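Local coordinates for putative uncharacterized protein PH0734 (Pyrococcus horikoshii, PDB 3D79) that is of unknown function but carries a pre-PUA-like domain and a PUA domain, and so probably binds RNA, at residues A[147-150]-A[151-155]; A[123-126]-A[127-131]; A[58-62]-A[63-67]. All blocks are in the same frame, centred on the assembly; numbering follows the deposited sequence.

How the contacts relate
The three contacts are local, each made where the chain turns, yet they differ in what does the holding. Contacts 1 and 2 belong to the PUA domain, their centres about 7 Å apart; a salt bridge from Lys-155 to Glu-123 and a probable backbone bond from Ala-147 to Asp-129 join them. Contact 3 is in the pre-PUA-like domain, across the chain's centre. Contact 1 is a serine cap beside the buried Met-154. Contact 2 is a largely exposed type II turn tied by an aspartate and waters, with Ile-125 and Val-131 buried. Contact 3 relies mostly on backbone bonds: its turn is exposed, whereas its face of Ile-59, Val-61 and Phe-67 is buried.

Contact 1: residues A[147-150]-A[151-155]; sequences ALMS and GKVMK
Ser-150 O takes the N-H of Met-154 at 2.9 Å, the first turn of helix 151-156, while the hydroxyl of the same serine turns to a second amide. Ser-150 OG accepts from Val-153 N at 3.1 Å, with an angle of 159° at the hydrogen. The hydroxyl can reach that amide because OG stands between its own backbone N and carbonyl carbon (chi1 71°), which carries it over the open start of the helix. There it also lies against the valine side chain, 3.2 Å from Val-153 CG2.

The other branch of this valine serves the residue before the cap. Val-153 CG1 rests on Met-149 CB at 3.9 Å and also meets CG and SD further along, the two side chains crossing at about a right angle. Met-149 CB is shared, since Met-154 CG packs against it as well. The chain of Met-154 then runs on extended, back along the loop, until its methyl CE meets Ala-147 CB at 3.7 Å. That methyl also sits 3.4 Å from Met-149 O, a buried carbonyl for which the model offers no polar partner. Val-163 of strand 161-165 and Ile-118 of strand 118-121 also touch Met-154. The whole is a serine N-cap with apolar contacts beside it, leading from strand 141-147 into helix 151-156 of the PUA domain.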
ATOM      1  N   ALA A 147      -0.595  10.129   1.645  1.00 15.10           N
ATOM      2  CA  ALA A 147       0.435  11.140   1.846  1.00 15.38           C
ATOM      3  C   ALA A 147      -0.177  12.475   2.250  1.00 15.69           C
ATOM      4  O   ALA A 147      -1.120  12.953   1.615  1.00 16.06           O
ATOM      5  CB  ALA A 147       1.254  11.312   0.593  1.00 15.21           C
ATOM      6  N   LEU A 148       0.361  13.057   3.320  1.00 16.25           N
ATOM      7  CA  LEU A 148      -0.043  14.396   3.779  1.00 16.56           C
ATOM      8  C   LEU A 148       1.009  15.434   3.403  1.00 16.86           C
ATOM      9  O   LEU A 148       0.839  16.642   3.642  1.00 17.53           O
ATOM     10  CB  LEU A 148      -0.288  14.399   5.293  1.00 16.78           C
ATOM     11  CG  LEU A 148      -1.244  13.348   5.869  1.00 16.91           C
ATOM     12  CD1 LEU A 148      -1.243  13.411   7.380  1.00 19.40           C
ATOM     13  CD2 LEU A 148      -2.653  13.487   5.316  1.00 18.90           C
ATOM     14  N   MET A 149       2.103  14.951   2.817  1.00 17.13           N
ATOM     15  CA  MET A 149       3.185  15.776   2.294  1.00 17.21           C
ATOM     16  C   MET A 149       3.615  15.186   0.953  1.00 17.41           C
ATOM     17  O   MET A 149       3.397  14.003   0.696  1.00 17.50           O
ATOM     18  CB  MET A 149       4.394  15.740   3.234  1.00 17.25           C
ATOM     19  CG  MET A 149       4.163  16.271   4.641  1.00 16.71           C
ATOM     20  SD  MET A 149       5.583  15.884   5.683  1.00 17.28           S
ATOM     21  CE  MET A 149       5.233  16.893   7.128  1.00 17.89           C
ATOM     22  N   SER A 150       4.247  15.994   0.106  1.00 17.58           N
ATOM     23  CA  SER A 150       4.902  15.453  -1.082  1.00 17.79           C
ATOM     24  C   SER A 150       6.101  14.603  -0.645  1.00 17.90           C
ATOM     25  O   SER A 150       6.591  14.745   0.480  1.00 17.54           O
ATOM     26  CB  SER A 150       5.368  16.578  -2.000  1.00 18.31           C
ATOM     27  OG  SER A 150       6.474  17.257  -1.427  1.00 18.78           O
ATOM     28  N   GLY A 151       6.572  13.728  -1.532  1.00 17.63           N
ATOM     29  CA  GLY A 151       7.770  12.930  -1.267  1.00 17.97           C
ATOM     30  C   GLY A 151       8.988  13.785  -0.958  1.00 18.21           C
ATOM     31  O   GLY A 151       9.757  13.477  -0.044  1.00 18.06           O
ATOM     32  N   LYS A 152       9.163  14.863  -1.723  1.00 18.78           N
ATOM     33  CA  LYS A 152      10.253  15.813  -1.491  1.00 19.66           C
ATOM     34  C   LYS A 152      10.180  16.425  -0.095  1.00 18.97           C
ATOM     35  O   LYS A 152      11.190  16.514   0.608  1.00 18.92           O
ATOM     36  CB  LYS A 152      10.230  16.924  -2.540  1.00 19.86           C
ATOM     37  CG  LYS A 152      10.731  16.490  -3.915  1.00 21.65           C
ATOM     38  CD  LYS A 152      10.629  17.625  -4.939  1.00 22.29           C
ATOM     39  CE  LYS A 152      11.635  18.737  -4.668  1.00 26.72           C
ATOM     40  NZ  LYS A 152      13.030  18.362  -5.050  1.00 29.59           N
ATOM     41  N   VAL A 153       8.980  16.843   0.298  1.00 18.34           N
ATOM     42  CA  VAL A 153       8.780  17.462   1.608  1.00 18.08           C
ATOM     43  C   VAL A 153       9.024  16.448   2.731  1.00 17.72           C
ATOM     44  O   VAL A 153       9.618  16.784   3.760  1.00 17.80           O
ATOM     45  CB  VAL A 153       7.398  18.163   1.705  1.00 18.20           C
ATOM     46  CG1 VAL A 153       7.076  18.555   3.141  1.00 17.79           C
ATOM     47  CG2 VAL A 153       7.378  19.396   0.802  1.00 18.76           C
ATOM     48  N   MET A 154       8.605  15.199   2.512  1.00 17.20           N
ATOM     49  CA  MET A 154       8.872  14.114   3.461  1.00 16.74           C
ATOM     50  C   MET A 154      10.364  13.934   3.746  1.00 17.03           C
ATOM     51  O   MET A 154      10.747  13.640   4.878  1.00 17.03           O
ATOM     52  CB  MET A 154       8.297  12.784   2.960  1.00 16.90           C
ATOM     53  CG  MET A 154       6.787  12.697   2.943  1.00 16.55           C
ATOM     54  SD  MET A 154       6.296  11.000   2.567  1.00 16.67           S
ATOM     55  CE  MET A 154       4.537  11.209   2.273  1.00 15.45           C
ATOM     56  N   LYS A 155      11.194  14.096   2.716  1.00 16.82           N
ATOM     57  CA  LYS A 155      12.643  13.959   2.859  1.00 17.47           C
ATOM     58  C   LYS A 155      13.308  15.165   3.529  1.00 17.55           C
ATOM     59  O   LYS A 155      14.344  15.027   4.182  1.00 17.83           O
ATOM     60  CB  LYS A 155      13.284  13.694   1.491  1.00 17.35           C
ATOM     61  CG  LYS A 155      12.930  12.326   0.916  1.00 17.27           C
ATOM     62  CD  LYS A 155      13.385  12.184  -0.538  1.00 18.07           C
ATOM     63  CE  LYS A 155      14.895  12.037  -0.637  1.00 20.02           C
ATOM     64  NZ  LYS A 155      15.358  12.093  -2.057  1.00 20.65           N
TER

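Contact 2: residues A[123-126]-A[127-131]; sequences EGIK and EGDFV
Asp-129 folds its side chain back over Lys-126, adding a side-chain bond to the backbone bond of the type II beta turn that runs from Lys-126 to Asp-129 and leads into strand 130-135 of the PUA domain. Its CB lies 3.1 Å from Lys-126 O, the carbonyl that accepts the turn's closing bond from Asp-129 N at 3.0 Å. With CG anti to its own carbonyl carbon (chi1 -78°), the carboxylate is swung over the lysine backbone. OD2 then takes Lys-126 N at 2.8 Å, a nearly straight bond that meets the oxygen from above the carboxylate plane. The two residues thus hold each other by a pair of bonds, one through backbone and one through side chain. OD1 accepts from a water that is only weakly bonded to Lys-126 NZ.

On the inner side, Ile-125 and Val-131 cross at about a right angle, Ile-125 CD1 touching Val-131 CG1 at 3.7 Å; Val-97 and Ala-147 contact both residues. At the outer side the lysine chain bends at its end, and another water accepts from Lys-126 NZ while donating to Gly-124 O and, at 2.6 Å, to Asp-129 OD2.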
ATOM      1  N   GLU A 123      10.204  10.611  -4.476  1.00 19.39           N
ATOM      2  CA  GLU A 123       9.992  12.031  -4.795  1.00 20.54           C
ATOM      3  C   GLU A 123       8.798  12.256  -5.734  1.00 20.64           C
ATOM      4  O   GLU A 123       8.304  13.377  -5.869  1.00 21.35           O
ATOM      5  CB  GLU A 123      11.272  12.661  -5.347  1.00 21.00           C
ATOM      6  CG  GLU A 123      12.419  12.670  -4.333  1.00 23.23           C
ATOM      7  CD  GLU A 123      13.364  13.848  -4.498  1.00 26.77           C
ATOM      8  OE1 GLU A 123      13.124  14.702  -5.381  1.00 28.64           O
ATOM      9  OE2 GLU A 123      14.353  13.917  -3.732  1.00 27.58           O
ATOM     10  N   GLY A 124       8.318  11.176  -6.349  1.00 20.85           N
ATOM     11  CA  GLY A 124       7.138  11.231  -7.209  1.00 20.68           C
ATOM     12  C   GLY A 124       5.831  11.391  -6.451  1.00 20.57           C
ATOM     13  O   GLY A 124       4.809  11.750  -7.041  1.00 21.11           O
ATOM     14  N   ILE A 125       5.864  11.126  -5.144  1.00 20.05           N
ATOM     15  CA  ILE A 125       4.690  11.226  -4.273  1.00 19.18           C
ATOM     16  C   ILE A 125       4.178  12.667  -4.167  1.00 19.43           C
ATOM     17  O   ILE A 125       4.955  13.595  -3.918  1.00 19.36           O
ATOM     18  CB  ILE A 125       4.995  10.690  -2.832  1.00 19.02           C
ATOM     19  CG1 ILE A 125       5.202   9.175  -2.834  1.00 18.52           C
ATOM     20  CG2 ILE A 125       3.874  11.050  -1.858  1.00 18.09           C
ATOM     21  CD1 ILE A 125       5.932   8.655  -1.598  1.00 18.13           C
ATOM     22  N   LYS A 126       2.874  12.839  -4.367  1.00 19.56           N
ATOM     23  CA  LYS A 126       2.199  14.116  -4.121  1.00 19.97           C
ATOM     24  C   LYS A 126       1.228  13.967  -2.962  1.00 20.04           C
ATOM     25  O   LYS A 126       0.750  12.865  -2.692  1.00 19.48           O
ATOM     26  CB  LYS A 126       1.415  14.559  -5.355  1.00 20.62           C
ATOM     27  CG  LYS A 126       2.280  14.961  -6.542  1.00 21.90           C
ATOM     28  CD  LYS A 126       1.463  15.732  -7.579  1.00 25.70           C
ATOM     29  CE  LYS A 126       0.528  14.831  -8.373  1.00 27.87           C
ATOM     30  NZ  LYS A 126       1.263  13.982  -9.354  1.00 28.93           N
ATOM     31  N   GLU A 127       0.927  15.076  -2.283  1.00 20.14           N
ATOM     32  CA  GLU A 127      -0.109  15.077  -1.247  1.00 21.00           C
ATOM     33  C   GLU A 127      -1.367  14.428  -1.801  1.00 20.33           C
ATOM     34  O   GLU A 127      -1.774  14.728  -2.925  1.00 20.55           O
ATOM     35  CB  GLU A 127      -0.438  16.504  -0.795  1.00 20.82           C
ATOM     36  CG  GLU A 127       0.673  17.203  -0.038  1.00 23.13           C
ATOM     37  CD  GLU A 127       0.233  18.528   0.575  1.00 23.44           C
ATOM     38  OE1 GLU A 127      -0.990  18.769   0.686  1.00 26.39           O
ATOM     39  OE2 GLU A 127       1.117  19.324   0.963  1.00 28.14           O
ATOM     40  N   GLY A 128      -1.960  13.527  -1.024  1.00 19.56           N
ATOM     41  CA  GLY A 128      -3.188  12.844  -1.425  1.00 19.04           C
ATOM     42  C   GLY A 128      -2.971  11.471  -2.030  1.00 18.34           C
ATOM     43  O   GLY A 128      -3.907  10.673  -2.099  1.00 18.59           O
ATOM     44  N   ASP A 129      -1.738  11.206  -2.469  1.00 17.85           N
ATOM     45  CA  ASP A 129      -1.370   9.914  -3.073  1.00 17.49           C
ATOM     46  C   ASP A 129      -1.427   8.790  -2.054  1.00 16.80           C
ATOM     47  O   ASP A 129      -1.050   8.980  -0.891  1.00 16.58           O
ATOM     48  CB  ASP A 129       0.054   9.964  -3.649  1.00 17.62           C
ATOM     49  CG  ASP A 129       0.145  10.675  -4.997  1.00 19.14           C
ATOM     50  OD1 ASP A 129      -0.893  11.095  -5.558  1.00 21.06           O
ATOM     51  OD2 ASP A 129       1.278  10.801  -5.508  1.00 20.76           O
ATOM     52  N   PHE A 130      -1.879   7.615  -2.494  1.00 16.16           N
ATOM     53  CA  PHE A 130      -1.719   6.385  -1.728  1.00 15.80           C
ATOM     54  C   PHE A 130      -0.233   6.063  -1.668  1.00 14.89           C
ATOM     55  O   PHE A 130       0.470   6.165  -2.676  1.00 14.69           O
ATOM     56  CB  PHE A 130      -2.400   5.212  -2.430  1.00 16.60           C
ATOM     57  CG  PHE A 130      -3.857   5.055  -2.120  1.00 18.72           C
ATOM     58  CD1 PHE A 130      -4.330   5.138  -0.813  1.00 21.43           C
ATOM     59  CD2 PHE A 130      -4.754   4.776  -3.143  1.00 21.42           C
ATOM     60  CE1 PHE A 130      -5.686   4.970  -0.534  1.00 22.94           C
ATOM     61  CE2 PHE A 130      -6.106   4.606  -2.878  1.00 22.61           C
ATOM     62  CZ  PHE A 130      -6.574   4.700  -1.567  1.00 21.73           C
ATOM     63  N   VAL A 131       0.240   5.667  -0.491  1.00 14.01           N
ATOM     64  CA  VAL A 131       1.646   5.299  -0.311  1.00 13.36           C
ATOM     65  C   VAL A 131       1.741   4.034   0.535  1.00 12.99           C
ATOM     66  O   VAL A 131       0.787   3.669   1.220  1.00 12.79           O
ATOM     67  CB  VAL A 131       2.470   6.435   0.365  1.00 13.22           C
ATOM     68  CG1 VAL A 131       2.557   7.673  -0.550  1.00 13.71           C
ATOM     69  CG2 VAL A 131       1.912   6.792   1.748  1.00 13.67           C
TER
HETATM   70  O   HOH W   1       2.097  11.355  -7.891  1.00 33.12           O
HETATM   71  O   HOH W   2      -1.002  12.048  -8.141  1.00 29.46           O

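Contact 3: residues A[58-62]-A[63-67]; sequences IILVN and DKPMF
Strands 58-61 and 64-67 form a tight antiparallel hairpin, closed by a type I' turn from Val-61 to Lys-64, whose register is shifted by a classic beta bulge in which Met-66 and Phe-67 both face Ile-59. Ile-59 O accordingly accepts two amides in its carbonyl plane, Met-66 N at 2.9 Å and Phe-67 N at 3.1 Å. Ile-59 N returns a nearly straight bond to Phe-67 O at 2.8 Å.

At the turn, Val-61 O is likewise gripped twice, here by a single residue. Lys-64 N and Lys-64 NZ approach it from opposite faces of its plane, the ammonium at 2.8 Å. CG of the lysine lies between its backbone N and carbonyl carbon (chi1 73°), and a bend at the far end of the chain curls NZ back to the carbonyl. A water links NZ to Asn-62 ND2, which also bonds to Asp-45 OD1, while Asn-62 OD1 accepts from Glu-46 N.

Val-61 CG2 touches both bulge residues, Met-66 CG and Phe-67 CE2, each at 3.7 Å. Met-66 CB covers one face of the phenyl ring over its centre, whereas Ile-59 CG2 comes to the ring edge, 3.8 Å from Phe-67 CD2. On the other face of the sheet Leu-60 and Pro-65 form a non-hydrogen-bonded pair, Leu-60 CD2 lying 3.5 Å from Asp-63 O, and Ile-58 CG2 meets Pro-65 CB.

Helix 18-32 packs on the side of Ile-59 and Phe-67 through Ile-24, and helix 172-177 touches Ile-58 and Pro-65. Strand 47-51 pairs alongside strand 56-61 in the five-stranded antiparallel sheet, where Lys-48 forms a salt bridge with Asp-63.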
ATOM      1  N   ILE A  58     -11.975  -6.194   0.026  1.00 18.10           N
ATOM      2  CA  ILE A  58     -10.737  -6.910  -0.283  1.00 17.51           C
ATOM      3  C   ILE A  58     -10.854  -7.471  -1.701  1.00 17.12           C
ATOM      4  O   ILE A  58     -11.825  -8.149  -2.031  1.00 17.08           O
ATOM      5  CB  ILE A  58     -10.477  -8.056   0.744  1.00 17.35           C
ATOM      6  CG1 ILE A  58     -10.461  -7.521   2.190  1.00 18.84           C
ATOM      7  CG2 ILE A  58      -9.195  -8.861   0.405  1.00 17.79           C
ATOM      8  CD1 ILE A  58      -9.428  -6.431   2.476  1.00 20.30           C
ATOM      9  N   ILE A  59      -9.879  -7.156  -2.544  1.00 16.45           N
ATOM     10  CA  ILE A  59      -9.873  -7.655  -3.915  1.00 15.99           C
ATOM     11  C   ILE A  59      -8.898  -8.826  -4.000  1.00 15.85           C
ATOM     12  O   ILE A  59      -7.719  -8.679  -3.668  1.00 15.24           O
ATOM     13  CB  ILE A  59      -9.458  -6.565  -4.932  1.00 15.92           C
ATOM     14  CG1 ILE A  59     -10.325  -5.301  -4.787  1.00 16.52           C
ATOM     15  CG2 ILE A  59      -9.486  -7.121  -6.370  1.00 15.55           C
ATOM     16  CD1 ILE A  59     -11.790  -5.491  -5.159  1.00 17.19           C
ATOM     17  N   LEU A  60      -9.408  -9.974  -4.443  1.00 16.33           N
ATOM     18  CA  LEU A  60      -8.621 -11.192  -4.578  1.00 16.80           C
ATOM     19  C   LEU A  60      -8.292 -11.446  -6.039  1.00 17.11           C
ATOM     20  O   LEU A  60      -9.157 -11.312  -6.902  1.00 17.66           O
ATOM     21  CB  LEU A  60      -9.371 -12.397  -3.999  1.00 17.46           C
ATOM     22  CG  LEU A  60      -9.657 -12.365  -2.488  1.00 18.34           C
ATOM     23  CD1 LEU A  60     -11.039 -11.779  -2.218  1.00 19.68           C
ATOM     24  CD2 LEU A  60      -9.522 -13.756  -1.874  1.00 20.70           C
ATOM     25  N   VAL A  61      -7.038 -11.797  -6.304  1.00 17.23           N
ATOM     26  CA  VAL A  61      -6.588 -12.129  -7.654  1.00 17.30           C
ATOM     27  C   VAL A  61      -6.183 -13.595  -7.641  1.00 17.78           C
ATOM     28  O   VAL A  61      -5.236 -13.973  -6.950  1.00 17.23           O
ATOM     29  CB  VAL A  61      -5.408 -11.243  -8.105  1.00 17.37           C
ATOM     30  CG1 VAL A  61      -5.015 -11.567  -9.540  1.00 16.87           C
ATOM     31  CG2 VAL A  61      -5.776  -9.769  -7.990  1.00 17.47           C
ATOM     32  N   ASN A  62      -6.918 -14.410  -8.396  1.00 18.41           N
ATOM     33  CA  ASN A  62      -6.756 -15.869  -8.373  1.00 19.40           C
ATOM     34  C   ASN A  62      -6.697 -16.400  -6.937  1.00 20.04           C
ATOM     35  O   ASN A  62      -5.789 -17.155  -6.560  1.00 20.36           O
ATOM     36  CB  ASN A  62      -5.548 -16.296  -9.216  1.00 19.65           C
ATOM     37  CG  ASN A  62      -5.622 -15.766 -10.637  1.00 19.60           C
ATOM     38  OD1 ASN A  62      -6.691 -15.752 -11.253  1.00 19.32           O
ATOM     39  ND2 ASN A  62      -4.487 -15.321 -11.162  1.00 21.95           N
ATOM     40  N   ASP A  63      -7.679 -15.951  -6.153  1.00 20.48           N
ATOM     41  CA  ASP A  63      -7.919 -16.343  -4.757  1.00 21.28           C
ATOM     42  C   ASP A  63      -6.920 -15.837  -3.707  1.00 21.13           C
ATOM     43  O   ASP A  63      -7.041 -16.166  -2.522  1.00 21.52           O
ATOM     44  CB  ASP A  63      -8.165 -17.858  -4.641  1.00 22.00           C
ATOM     45  CG  ASP A  63      -9.311 -18.321  -5.515  1.00 23.85           C
ATOM     46  OD1 ASP A  63     -10.446 -17.819  -5.338  1.00 27.62           O
ATOM     47  OD2 ASP A  63      -9.072 -19.182  -6.389  1.00 27.48           O
ATOM     48  N   LYS A  64      -5.947 -15.029  -4.118  1.00 20.56           N
ATOM     49  CA  LYS A  64      -5.054 -14.418  -3.133  1.00 19.91           C
ATOM     50  C   LYS A  64      -5.454 -12.964  -2.867  1.00 18.84           C
ATOM     51  O   LYS A  64      -5.667 -12.203  -3.806  1.00 17.85           O
ATOM     52  CB  LYS A  64      -3.576 -14.557  -3.520  1.00 20.73           C
ATOM     53  CG  LYS A  64      -3.101 -13.683  -4.651  1.00 23.03           C
ATOM     54  CD  LYS A  64      -1.729 -14.131  -5.140  1.00 26.63           C
ATOM     55  CE  LYS A  64      -1.391 -13.503  -6.481  1.00 27.37           C
ATOM     56  NZ  LYS A  64      -2.493 -13.668  -7.476  1.00 26.71           N
ATOM     57  N   PRO A  65      -5.587 -12.589  -1.579  1.00 17.94           N
ATOM     58  CA  PRO A  65      -5.916 -11.204  -1.235  1.00 17.19           C
ATOM     59  C   PRO A  65      -4.811 -10.270  -1.709  1.00 16.54           C
ATOM     60  O   PRO A  65      -3.654 -10.424  -1.307  1.00 16.71           O
ATOM     61  CB  PRO A  65      -6.007 -11.221   0.298  1.00 17.54           C
ATOM     62  CG  PRO A  65      -5.332 -12.465   0.731  1.00 17.74           C
ATOM     63  CD  PRO A  65      -5.455 -13.447  -0.386  1.00 18.08           C
ATOM     64  N   MET A  66      -5.165  -9.323  -2.572  1.00 15.65           N
ATOM     65  CA  MET A  66      -4.172  -8.448  -3.180  1.00 14.71           C
ATOM     66  C   MET A  66      -4.357  -6.975  -2.846  1.00 14.29           C
ATOM     67  O   MET A  66      -3.381  -6.289  -2.548  1.00 13.76           O
ATOM     68  CB  MET A  66      -4.136  -8.637  -4.704  1.00 14.88           C
ATOM     69  CG  MET A  66      -3.362  -9.878  -5.157  1.00 15.51           C
ATOM     70  SD  MET A  66      -1.622  -9.865  -4.678  1.00 16.80           S
ATOM     71  CE  MET A  66      -1.021  -8.458  -5.602  1.00 15.95           C
ATOM     72  N   PHE A  67      -5.597  -6.487  -2.913  1.00 14.18           N
ATOM     73  CA  PHE A  67      -5.838  -5.048  -2.774  1.00 14.29           C
ATOM     74  C   PHE A  67      -6.928  -4.700  -1.783  1.00 15.04           C
ATOM     75  O   PHE A  67      -7.865  -5.474  -1.567  1.00 14.82           O
ATOM     76  CB  PHE A  67      -6.220  -4.419  -4.118  1.00 14.12           C
ATOM     77  CG  PHE A  67      -5.403  -4.911  -5.266  1.00 13.34           C
ATOM     78  CD1 PHE A  67      -4.056  -4.578  -5.366  1.00 13.14           C
ATOM     79  CD2 PHE A  67      -5.973  -5.724  -6.241  1.00 13.11           C
ATOM     80  CE1 PHE A  67      -3.279  -5.048  -6.437  1.00 12.61           C
ATOM     81  CE2 PHE A  67      -5.211  -6.191  -7.312  1.00 13.44           C
ATOM     82  CZ  PHE A  67      -3.860  -5.866  -7.402  1.00 13.92           C
TER
HETATM   83  O   HOH W   3      -9.945 -14.618  -7.222  1.00 22.53           O
HETATM   84  O   HOH W   4      -2.077 -15.188  -9.733  1.00 30.89           O